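Local coordinates for D-isomer specific 2-hydroxyacid dehydrogenase NAD-binding (Xanthobacter autotrophicus, PDB 4XA8), which probably oxidises or reduces D-2-hydroxyacid-type substrates with a nicotinamide cofactor, as its family does, and has been seen to bind NADPH, at residues A[103-108]-A[154-159]; A[115-121]-A[228-232]; A[145-151]-A[200-206]; A[212-218]-A[237-243]. All blocks are in the same frame, centred on the assembly; numbering follows the deposited sequence.

Contact 1: A[103-108]-A[154-159]; sequences MSQMMA and DLGAAA
Leu155 meets Met103 and Ser104 where helices 103-119 and 154-165 pack at their N-terminal ends, beside the NADPH site. Segments 103-108 and 154-159 run 9.0 Å apart at closest and cross at -52°. Leu155 contributes the largest share of the buried surface. Its two methyls divide the work. CD2 lies against the backbone of Ser104, 3.5 Å from Ser104 CA. CD1 meets the end of Met103, with Met103 CE 3.7 Å from Leu155 CD1, and these two side chains cross at about a right angle. With CG anti to the backbone N (chi1 174°) and a bend at chi2, the Met103 chain brings CE to the leucine. Ser104 uses its OG here as a packing atom, 3.6 Å from Ala158 CB. One turn on, small residues let the backbones close in: Ala108 CA and Ala159 CA are 4.5 Å apart. A water bridges the helices, giving hydrogen bonds to Ser104 O (3.0 Å) and Leu155 O (2.8 Å). Asp154, Leu155 and Gly156 belong to the observed NADPH site, and helix 154-165 follows the glycine-rich turn after strand 146-150. Nearby, Met103 and Met107 touch the loop at Ser286 and Ala285, and Ala159 rests on Met205.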
# COMPACT_ATOMS: atom_id res chain seq x y z
N MET A 103 -5.12 16.83 -3.73
CA MET A 103 -4.60 16.39 -2.46
C MET A 103 -5.55 15.32 -1.96
O MET A 103 -5.12 14.39 -1.25
CB MET A 103 -4.52 17.54 -1.44
CG MET A 103 -4.10 17.13 -0.02
SD MET A 103 -4.91 18.15 1.24
CE MET A 103 -4.34 17.41 2.77
N SER A 104 -6.82 15.46 -2.29
CA SER A 104 -7.83 14.48 -1.94
C SER A 104 -7.45 13.09 -2.47
O SER A 104 -7.67 12.09 -1.79
CB SER A 104 -9.17 14.90 -2.51
OG SER A 104 -10.13 13.95 -2.18
N GLN A 105 -6.95 13.07 -3.70
CA GLN A 105 -6.46 11.83 -4.38
C GLN A 105 -5.21 11.27 -3.75
O GLN A 105 -5.14 10.12 -3.42
CB GLN A 105 -6.13 12.12 -5.85
CG GLN A 105 -5.57 10.89 -6.55
CD GLN A 105 -6.60 9.78 -6.59
OE1 GLN A 105 -7.48 9.80 -7.46
NE2 GLN A 105 -6.50 8.79 -5.65
N MET A 106 -4.21 12.11 -3.58
CA MET A 106 -2.98 11.71 -2.97
C MET A 106 -3.17 11.22 -1.52
O MET A 106 -2.54 10.28 -1.08
CB MET A 106 -2.03 12.90 -2.99
CG MET A 106 -0.63 12.60 -2.49
SD MET A 106 0.36 14.10 -2.36
CE MET A 106 1.85 13.39 -1.71
N MET A 107 -4.03 11.89 -0.77
CA MET A 107 -4.37 11.41 0.55
C MET A 107 -5.12 10.06 0.51
O MET A 107 -4.81 9.16 1.28
CB MET A 107 -5.19 12.49 1.29
CG MET A 107 -5.79 11.98 2.57
SD MET A 107 -4.56 11.70 3.85
CE MET A 107 -4.34 13.42 4.38
N ALA A 108 -6.10 9.91 -0.39
CA ALA A 108 -6.84 8.67 -0.43
C ALA A 108 -5.92 7.54 -0.81
O ALA A 108 -6.08 6.43 -0.28
CB ALA A 108 -7.96 8.73 -1.44
N ASP A 154 -14.20 16.24 3.41
CA ASP A 154 -13.87 15.98 2.01
C ASP A 154 -12.81 14.91 1.89
O ASP A 154 -12.95 13.97 1.10
CB ASP A 154 -13.42 17.24 1.32
CG ASP A 154 -14.57 18.21 1.06
OD1 ASP A 154 -15.74 17.78 0.96
OD2 ASP A 154 -14.28 19.40 0.95
N LEU A 155 -11.78 14.95 2.73
CA LEU A 155 -10.71 13.96 2.62
C LEU A 155 -11.16 12.59 3.13
O LEU A 155 -10.96 11.61 2.46
CB LEU A 155 -9.45 14.44 3.34
CG LEU A 155 -8.85 15.71 2.74
CD1 LEU A 155 -7.75 16.24 3.65
CD2 LEU A 155 -8.30 15.47 1.35
N GLY A 156 -11.83 12.53 4.29
CA GLY A 156 -12.21 11.27 4.89
C GLY A 156 -13.27 10.51 4.09
O GLY A 156 -13.19 9.28 3.93
N ALA A 157 -14.27 11.24 3.60
CA ALA A 157 -15.27 10.67 2.72
C ALA A 157 -14.66 10.09 1.46
O ALA A 157 -14.97 8.95 1.08
CB ALA A 157 -16.35 11.67 2.38
N ALA A 158 -13.73 10.79 0.83
CA ALA A 158 -13.08 10.21 -0.37
C ALA A 158 -12.27 8.95 -0.06
O ALA A 158 -12.29 7.94 -0.85
CB ALA A 158 -12.20 11.22 -1.09
N ALA A 159 -11.56 8.95 1.08
CA ALA A 159 -10.78 7.75 1.46
C ALA A 159 -11.73 6.61 1.79
O ALA A 159 -11.51 5.43 1.36
CB ALA A 159 -9.90 8.08 2.66
O HOH W 1 -8.68 11.41 0.92

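Contact 2: A[115-121]-A[228-232]; sequences VLRHARD and AKFIN
Lys229 and His118 lie alongside each other with their side chains running in opposite directions. The lysine chain reaches from strand 228-232 to the C-terminal end of the helix. Its CB and CD pack by His118 CB, while the imidazole looks back toward the strand. His118 CD2 comes 3.8 Å from Ile231 CG1. The side chains of Ile231 and Val115 cross at about a right angle, with Ile231 CD1 3.9 Å from Val115 CG2.

Across this contact the lysine makes two bonds. Its NZ donates to His118 O at 2.9 Å, tilted 31° from the carbonyl plane, and Asp121 N reaches the same oxygen from the opposite face. Lys229 NZ also forms a salt bridge with Asp121 OD1 at 2.8 Å, from above the carboxylate plane. Asp121 is the C-prime residue of the Schellman motif that ends the helix. A methionine in place of Lys229 would probably leave Asp121 without its charged mate across this contact and His118 O with one donor fewer.

Glu255 of strand 253-258 pairs with Lys229 NZ and accepts from His118 ND1; His118 NE2 bonds Thr257. Segment 115-119 runs nearly antiparallel to strand 228-232, which lies between strands 201-204 and 253-258.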
# COMPACT_ATOMS: atom_id res chain seq x y z
N VAL A 115 -3.89 1.17 4.96
CA VAL A 115 -4.91 0.16 5.29
C VAL A 115 -4.48 -1.19 4.72
O VAL A 115 -4.55 -2.20 5.46
CB VAL A 115 -6.28 0.55 4.80
CG1 VAL A 115 -7.28 -0.60 4.93
CG2 VAL A 115 -6.74 1.76 5.56
N LEU A 116 -4.01 -1.23 3.47
CA LEU A 116 -3.63 -2.54 2.86
C LEU A 116 -2.39 -3.16 3.56
O LEU A 116 -2.30 -4.38 3.77
CB LEU A 116 -3.35 -2.40 1.35
CG LEU A 116 -4.54 -2.09 0.45
CD1 LEU A 116 -4.11 -1.69 -0.96
CD2 LEU A 116 -5.39 -3.32 0.44
N ARG A 117 -1.49 -2.28 3.96
CA ARG A 117 -0.28 -2.72 4.61
C ARG A 117 -0.68 -3.45 5.94
O ARG A 117 -0.16 -4.53 6.23
CB ARG A 117 0.64 -1.53 4.82
CG ARG A 117 1.86 -1.70 5.69
CD ARG A 117 2.78 -0.46 5.78
NE ARG A 117 3.94 -0.89 6.56
CZ ARG A 117 3.99 -0.93 7.87
NH1 ARG A 117 2.98 -0.49 8.60
NH2 ARG A 117 5.06 -1.45 8.48
N HIS A 118 -1.60 -2.90 6.71
CA HIS A 118 -2.08 -3.58 7.93
C HIS A 118 -2.98 -4.78 7.69
O HIS A 118 -2.86 -5.80 8.37
CB HIS A 118 -2.76 -2.57 8.87
CG HIS A 118 -1.80 -1.61 9.48
ND1 HIS A 118 -0.82 -2.02 10.36
CD2 HIS A 118 -1.62 -0.28 9.31
CE1 HIS A 118 -0.10 -0.97 10.73
NE2 HIS A 118 -0.57 0.09 10.11
N ALA A 119 -3.90 -4.66 6.74
CA ALA A 119 -4.84 -5.72 6.45
C ALA A 119 -4.11 -6.96 5.92
O ALA A 119 -4.55 -8.04 6.19
CB ALA A 119 -5.86 -5.25 5.41
N ARG A 120 -3.02 -6.80 5.16
CA ARG A 120 -2.26 -7.97 4.68
C ARG A 120 -1.15 -8.40 5.64
O ARG A 120 -0.42 -9.32 5.32
CB ARG A 120 -1.73 -7.73 3.28
CG ARG A 120 -2.79 -7.38 2.24
CD ARG A 120 -3.94 -8.37 2.19
NE ARG A 120 -3.45 -9.73 2.11
CZ ARG A 120 -3.14 -10.39 0.98
NH1 ARG A 120 -3.31 -9.85 -0.24
NH2 ARG A 120 -2.69 -11.65 1.09
N ASP A 121 -1.07 -7.77 6.82
CA ASP A 121 -0.09 -8.10 7.85
C ASP A 121 1.33 -7.89 7.37
O ASP A 121 2.26 -8.62 7.81
CB ASP A 121 -0.31 -9.55 8.35
CG ASP A 121 -1.50 -9.66 9.30
OD1 ASP A 121 -1.62 -8.91 10.28
OD2 ASP A 121 -2.37 -10.49 9.04
N ALA A 228 -6.13 -3.93 17.79
CA ALA A 228 -6.48 -3.04 16.74
C ALA A 228 -5.23 -2.48 16.08
O ALA A 228 -4.16 -2.42 16.67
CB ALA A 228 -7.37 -1.90 17.24
N LYS A 229 -5.41 -2.08 14.83
CA LYS A 229 -4.36 -1.42 14.03
C LYS A 229 -4.75 0.05 13.77
O LYS A 229 -5.86 0.34 13.37
CB LYS A 229 -4.15 -2.21 12.75
CG LYS A 229 -3.79 -3.67 13.12
CD LYS A 229 -4.12 -4.68 12.07
CE LYS A 229 -3.47 -6.04 12.37
NZ LYS A 229 -2.65 -6.46 11.16
N PHE A 230 -3.82 0.96 14.05
CA PHE A 230 -4.11 2.40 14.16
C PHE A 230 -3.28 3.21 13.13
O PHE A 230 -2.06 3.08 13.07
CB PHE A 230 -3.75 2.81 15.58
CG PHE A 230 -4.16 4.19 15.96
CD1 PHE A 230 -3.30 5.26 15.75
CD2 PHE A 230 -5.39 4.44 16.57
CE1 PHE A 230 -3.65 6.54 16.11
CE2 PHE A 230 -5.73 5.73 16.96
CZ PHE A 230 -4.87 6.78 16.73
N ILE A 231 -3.96 4.03 12.33
CA ILE A 231 -3.35 4.84 11.30
C ILE A 231 -3.74 6.31 11.58
O ILE A 231 -4.93 6.61 11.71
CB ILE A 231 -3.88 4.47 9.93
CG1 ILE A 231 -3.48 3.04 9.59
CG2 ILE A 231 -3.38 5.43 8.85
CD1 ILE A 231 -4.31 2.45 8.50
N ASN A 232 -2.74 7.20 11.67
CA ASN A 232 -3.02 8.66 11.89
C ASN A 232 -2.46 9.49 10.77
O ASN A 232 -1.24 9.52 10.57
CB ASN A 232 -2.43 9.16 13.18
CG ASN A 232 -2.97 10.53 13.56
OD1 ASN A 232 -3.92 11.02 12.94
ND2 ASN A 232 -2.37 11.15 14.56

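Contact 3: A[145-151]-A[200-206]; sequences IRVGVLG and EIVVVML
Strands 146-150 and 201-204 run parallel, 4.7 Å apart at closest and 16° from alignment, joined by a ladder of backbone hydrogen bonds. Gly148 bonds the neighbouring strand through both its N and its O: the N donates to Ile201 O, and the O accepts from Val203 N at 2.7 Å. Leu150 continues the pattern, its N bonded to Val203 O and its O to Met205 N at 2.8 Å. A water links Arg146 N to Glu200 OE1, which also takes a salt bridge from Arg140.

On one face, Val147, Val149, Ile201 and Val203 line up. At its start Ile145 CG2 touches Ile201 CD1, and at its end Val149 CG1 meets Met205 SD at 3.7 Å. These are adjoining central strands of the Rossmann-type sheet, and this face is covered by helices 103-119 and 154-165. Gly151 opens the glycine-rich turn, consistent with the GxGxxG pattern. A side chain there would clash with Met205 O.

On the other face, chi1 of -176° puts Leu150 CG anti to the backbone N, where it meets Leu206 at an oblique angle. Leu206 CD1 sits 3.6 Å from Leu150 CG, and its CD2 reaches Gly151 CA at 3.7 Å. An alanine replacing Leu206 is likely to open a gap beside Leu150 and leave Gly151 CA with less cover. Leu206 also touches Leu215, while Leu150 packs on Met216.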
# COMPACT_ATOMS: atom_id res chain seq x y z
N ILE A 145 -12.63 -7.97 7.13
CA ILE A 145 -11.82 -6.94 7.80
C ILE A 145 -12.56 -5.61 7.93
O ILE A 145 -12.88 -4.92 6.94
CB ILE A 145 -10.47 -6.76 7.11
CG1 ILE A 145 -9.74 -8.11 7.04
CG2 ILE A 145 -9.60 -5.73 7.87
CD1 ILE A 145 -8.42 -8.06 6.29
N ARG A 146 -12.81 -5.23 9.16
CA ARG A 146 -13.57 -4.03 9.45
C ARG A 146 -12.64 -2.84 9.57
O ARG A 146 -11.75 -2.85 10.43
CB ARG A 146 -14.35 -4.21 10.75
CG ARG A 146 -15.32 -5.36 10.69
CD ARG A 146 -15.85 -5.68 12.07
NE ARG A 146 -17.24 -5.26 12.22
CZ ARG A 146 -17.93 -5.30 13.37
NH1 ARG A 146 -17.37 -5.73 14.49
NH2 ARG A 146 -19.20 -4.91 13.38
N VAL A 147 -12.84 -1.83 8.74
CA VAL A 147 -11.92 -0.65 8.66
C VAL A 147 -12.83 0.57 8.94
O VAL A 147 -13.88 0.74 8.29
CB VAL A 147 -11.29 -0.49 7.26
CG1 VAL A 147 -10.32 0.68 7.18
CG2 VAL A 147 -10.61 -1.78 6.78
N GLY A 148 -12.45 1.34 9.93
CA GLY A 148 -13.19 2.50 10.38
C GLY A 148 -12.43 3.76 9.99
O GLY A 148 -11.26 3.94 10.39
N VAL A 149 -13.09 4.67 9.29
CA VAL A 149 -12.51 6.01 9.00
C VAL A 149 -13.15 7.06 9.96
O VAL A 149 -14.37 7.28 9.91
CB VAL A 149 -12.79 6.38 7.53
CG1 VAL A 149 -12.20 7.74 7.16
CG2 VAL A 149 -12.22 5.35 6.61
N LEU A 150 -12.34 7.62 10.86
CA LEU A 150 -12.76 8.61 11.82
C LEU A 150 -12.61 9.99 11.18
O LEU A 150 -11.51 10.51 11.05
CB LEU A 150 -11.94 8.44 13.11
CG LEU A 150 -12.27 9.30 14.30
CD1 LEU A 150 -13.56 8.83 14.96
CD2 LEU A 150 -11.12 9.24 15.29
N GLY A 151 -13.73 10.57 10.75
CA GLY A 151 -13.78 11.89 10.10
C GLY A 151 -14.24 11.72 8.68
O GLY A 151 -13.62 10.95 7.96
N GLU A 200 -11.48 -2.99 13.42
CA GLU A 200 -10.20 -3.68 13.52
C GLU A 200 -9.01 -2.81 13.10
O GLU A 200 -7.95 -2.90 13.70
CB GLU A 200 -10.20 -4.96 12.66
CG GLU A 200 -8.93 -5.75 12.85
CD GLU A 200 -8.86 -7.04 12.04
OE1 GLU A 200 -9.90 -7.64 11.69
OE2 GLU A 200 -7.73 -7.45 11.77
N ILE A 201 -9.20 -2.02 12.05
CA ILE A 201 -8.22 -1.02 11.61
C ILE A 201 -8.91 0.31 11.70
O ILE A 201 -10.07 0.47 11.22
CB ILE A 201 -7.78 -1.27 10.15
CG1 ILE A 201 -7.15 -2.66 10.02
CG2 ILE A 201 -6.78 -0.24 9.67
CD1 ILE A 201 -6.98 -3.14 8.62
N VAL A 202 -8.25 1.31 12.30
CA VAL A 202 -8.91 2.62 12.38
C VAL A 202 -8.02 3.68 11.71
O VAL A 202 -6.79 3.63 11.82
CB VAL A 202 -9.32 3.00 13.84
CG1 VAL A 202 -8.10 3.20 14.70
CG2 VAL A 202 -10.15 4.28 13.90
N VAL A 203 -8.65 4.57 10.93
CA VAL A 203 -7.91 5.68 10.22
C VAL A 203 -8.37 7.01 10.76
O VAL A 203 -9.54 7.42 10.58
CB VAL A 203 -8.06 5.66 8.69
CG1 VAL A 203 -7.08 6.62 8.05
CG2 VAL A 203 -7.87 4.26 8.12
N VAL A 204 -7.48 7.72 11.43
CA VAL A 204 -7.82 9.07 11.93
C VAL A 204 -7.66 10.12 10.81
O VAL A 204 -6.53 10.36 10.31
CB VAL A 204 -6.92 9.51 13.08
CG1 VAL A 204 -7.40 10.87 13.63
CG2 VAL A 204 -6.93 8.48 14.19
N MET A 205 -8.76 10.73 10.40
CA MET A 205 -8.80 11.74 9.36
C MET A 205 -9.69 12.94 9.78
O MET A 205 -10.40 13.53 8.95
CB MET A 205 -9.34 11.17 8.04
CG MET A 205 -8.61 9.93 7.61
SD MET A 205 -9.09 9.41 5.94
CE MET A 205 -8.35 10.73 5.01
N LEU A 206 -9.64 13.29 11.07
CA LEU A 206 -10.48 14.39 11.57
C LEU A 206 -9.78 15.72 11.38
O LEU A 206 -8.63 15.83 11.72
CB LEU A 206 -10.73 14.21 13.05
CG LEU A 206 -11.79 13.22 13.40
CD1 LEU A 206 -11.58 12.83 14.85
CD2 LEU A 206 -13.17 13.83 13.17
O HOH W 2 -12.48 -7.21 11.30

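Contact 4: A[212-218]-A[237-243]; sequences TRGLMNA and PVVDEAA
Pro237 O accepts from Gly214 N at 2.7 Å, in the carbonyl plane, the shortest hydrogen bond between the two segments. Gly214 has positive phi and sits within the type II turn from Thr212 to Leu215. Two more bonds continue the pairing. Met216 N donates to Val238 O at 3.0 Å, and Asp240 N reaches Met216 O at 2.9 Å from 38° above the carbonyl plane. Met216 is the centre of an inverse gamma turn and forms a single bridge with Val239.

The side chains fill in round this backbone. The Arg213 and Pro237 side chains cross obliquely, with Arg213 NH1 3.8 Å from Pro237 CB. Met216 CB meets Val239 CG2 at 3.9 Å, but the rest of its chain bends away at chi2 and chi3. Val238 lies by Thr212, whose OG1 is hydrogen-bonded to Pro207 O. Farther along, the CB of Ala243 packs against Ala218 N at 3.6 Å.

Both loops lead into helices. Asn217 OD1 takes the N of Arg220. Asp240 OD1 accepts from Ala243 N through its anti lone pair, 2.9 Å away. These are N-caps of helices 218-223 and 241-250, the two helices flanking strand 228-232 in sequence, as in the alternating strands and helices of a Rossmann fold.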
# COMPACT_ATOMS: atom_id res chain seq x y z
N THR A 212 -12.29 18.53 18.35
CA THR A 212 -11.60 17.28 18.00
C THR A 212 -10.23 17.19 18.63
O THR A 212 -9.65 16.12 18.60
CB THR A 212 -11.44 17.11 16.49
OG1 THR A 212 -10.54 18.11 15.98
CG2 THR A 212 -12.79 17.17 15.81
N ARG A 213 -9.71 18.30 19.19
CA ARG A 213 -8.39 18.25 19.80
C ARG A 213 -8.47 17.26 20.93
O ARG A 213 -9.42 17.31 21.70
CB ARG A 213 -7.94 19.62 20.33
CG ARG A 213 -6.64 19.54 21.13
CD ARG A 213 -6.32 20.85 21.82
NE ARG A 213 -5.92 21.83 20.83
CZ ARG A 213 -4.71 21.92 20.30
NH1 ARG A 213 -3.73 21.10 20.68
NH2 ARG A 213 -4.48 22.84 19.38
N GLY A 214 -7.51 16.35 21.00
CA GLY A 214 -7.49 15.29 22.02
C GLY A 214 -8.70 14.36 22.07
O GLY A 214 -8.95 13.72 23.10
N LEU A 215 -9.45 14.24 20.98
CA LEU A 215 -10.62 13.34 20.99
C LEU A 215 -10.20 11.88 21.14
O LEU A 215 -10.87 11.12 21.82
CB LEU A 215 -11.42 13.53 19.72
CG LEU A 215 -12.74 12.76 19.59
CD1 LEU A 215 -13.85 13.48 20.29
CD2 LEU A 215 -13.11 12.56 18.14
N MET A 216 -9.11 11.46 20.47
CA MET A 216 -8.59 10.10 20.62
C MET A 216 -7.64 10.09 21.83
O MET A 216 -6.43 10.07 21.69
CB MET A 216 -7.93 9.60 19.33
CG MET A 216 -8.92 9.30 18.18
SD MET A 216 -10.33 8.23 18.66
CE MET A 216 -9.32 6.79 18.98
N ASN A 217 -8.26 10.17 23.01
CA ASN A 217 -7.60 10.10 24.32
C ASN A 217 -7.56 8.66 24.85
O ASN A 217 -8.00 7.73 24.17
CB ASN A 217 -8.32 11.03 25.32
CG ASN A 217 -9.80 10.64 25.54
OD1 ASN A 217 -10.25 9.53 25.21
ND2 ASN A 217 -10.53 11.53 26.14
N ALA A 218 -7.06 8.46 26.07
CA ALA A 218 -7.03 7.10 26.64
C ALA A 218 -8.41 6.42 26.65
O ALA A 218 -8.52 5.26 26.31
CB ALA A 218 -6.45 7.14 28.05
N PRO A 237 -2.24 16.08 17.42
CA PRO A 237 -3.00 16.34 18.65
C PRO A 237 -4.51 16.02 18.63
O PRO A 237 -5.16 16.21 19.66
CB PRO A 237 -2.78 17.85 18.86
CG PRO A 237 -2.77 18.38 17.49
CD PRO A 237 -2.10 17.32 16.63
N VAL A 238 -5.08 15.56 17.50
CA VAL A 238 -6.40 14.89 17.53
C VAL A 238 -6.23 13.66 18.40
O VAL A 238 -7.16 13.16 19.03
CB VAL A 238 -6.86 14.44 16.10
CG1 VAL A 238 -7.95 13.38 16.19
CG2 VAL A 238 -7.37 15.64 15.31
N VAL A 239 -5.01 13.15 18.41
CA VAL A 239 -4.66 11.98 19.16
C VAL A 239 -3.80 12.39 20.33
O VAL A 239 -2.90 13.22 20.18
CB VAL A 239 -3.93 10.97 18.25
CG1 VAL A 239 -3.48 9.77 19.04
CG2 VAL A 239 -4.87 10.51 17.14
N ASP A 240 -4.11 11.85 21.51
CA ASP A 240 -3.24 12.02 22.67
C ASP A 240 -2.03 11.11 22.52
O ASP A 240 -2.15 9.90 22.61
CB ASP A 240 -4.00 11.65 23.96
CG ASP A 240 -3.26 12.02 25.21
OD1 ASP A 240 -2.31 11.31 25.59
OD2 ASP A 240 -3.63 13.02 25.84
N GLU A 241 -0.86 11.67 22.26
CA GLU A 241 0.30 10.87 21.88
C GLU A 241 0.75 10.00 23.06
O GLU A 241 1.08 8.83 22.86
CB GLU A 241 1.44 11.76 21.39
CG GLU A 241 2.59 11.03 20.69
CD GLU A 241 3.38 11.92 19.72
OE1 GLU A 241 4.59 12.18 19.98
OE2 GLU A 241 2.80 12.33 18.69
N ALA A 242 0.69 10.54 24.27
CA ALA A 242 1.07 9.80 25.46
C ALA A 242 0.20 8.55 25.58
O ALA A 242 0.71 7.44 25.77
CB ALA A 242 0.96 10.67 26.70
N ALA A 243 -1.10 8.72 25.41
CA ALA A 243 -2.03 7.60 25.54
C ALA A 243 -1.84 6.56 24.43
O ALA A 243 -1.98 5.36 24.67
CB ALA A 243 -3.48 8.10 25.54

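Contacts 2 and 3 share one parallel sheet. Strands 201-204 and 228-232 are neighbours in it, with Val204 N 2.8 Å from Ile231 O, a probable hydrogen bond. Contact 1 lies at the C-terminal end of this sheet. There Met205 of contact 3 fits between its helices, its SD 3.6 Å from Ala159 CB. Helix 103-119 serves both contact 1 and contact 2, whose centres are about 17 Å apart. Contact 4 packs on the opposite face of the sheet from that helix: Met216 SD is 3.6 Å from Leu150 CD2. The NADPH site, not occupied in this chain, is reached by contact 1 directly, and its Val233 and Ala234 directly follow strand 228-232 of contact 2.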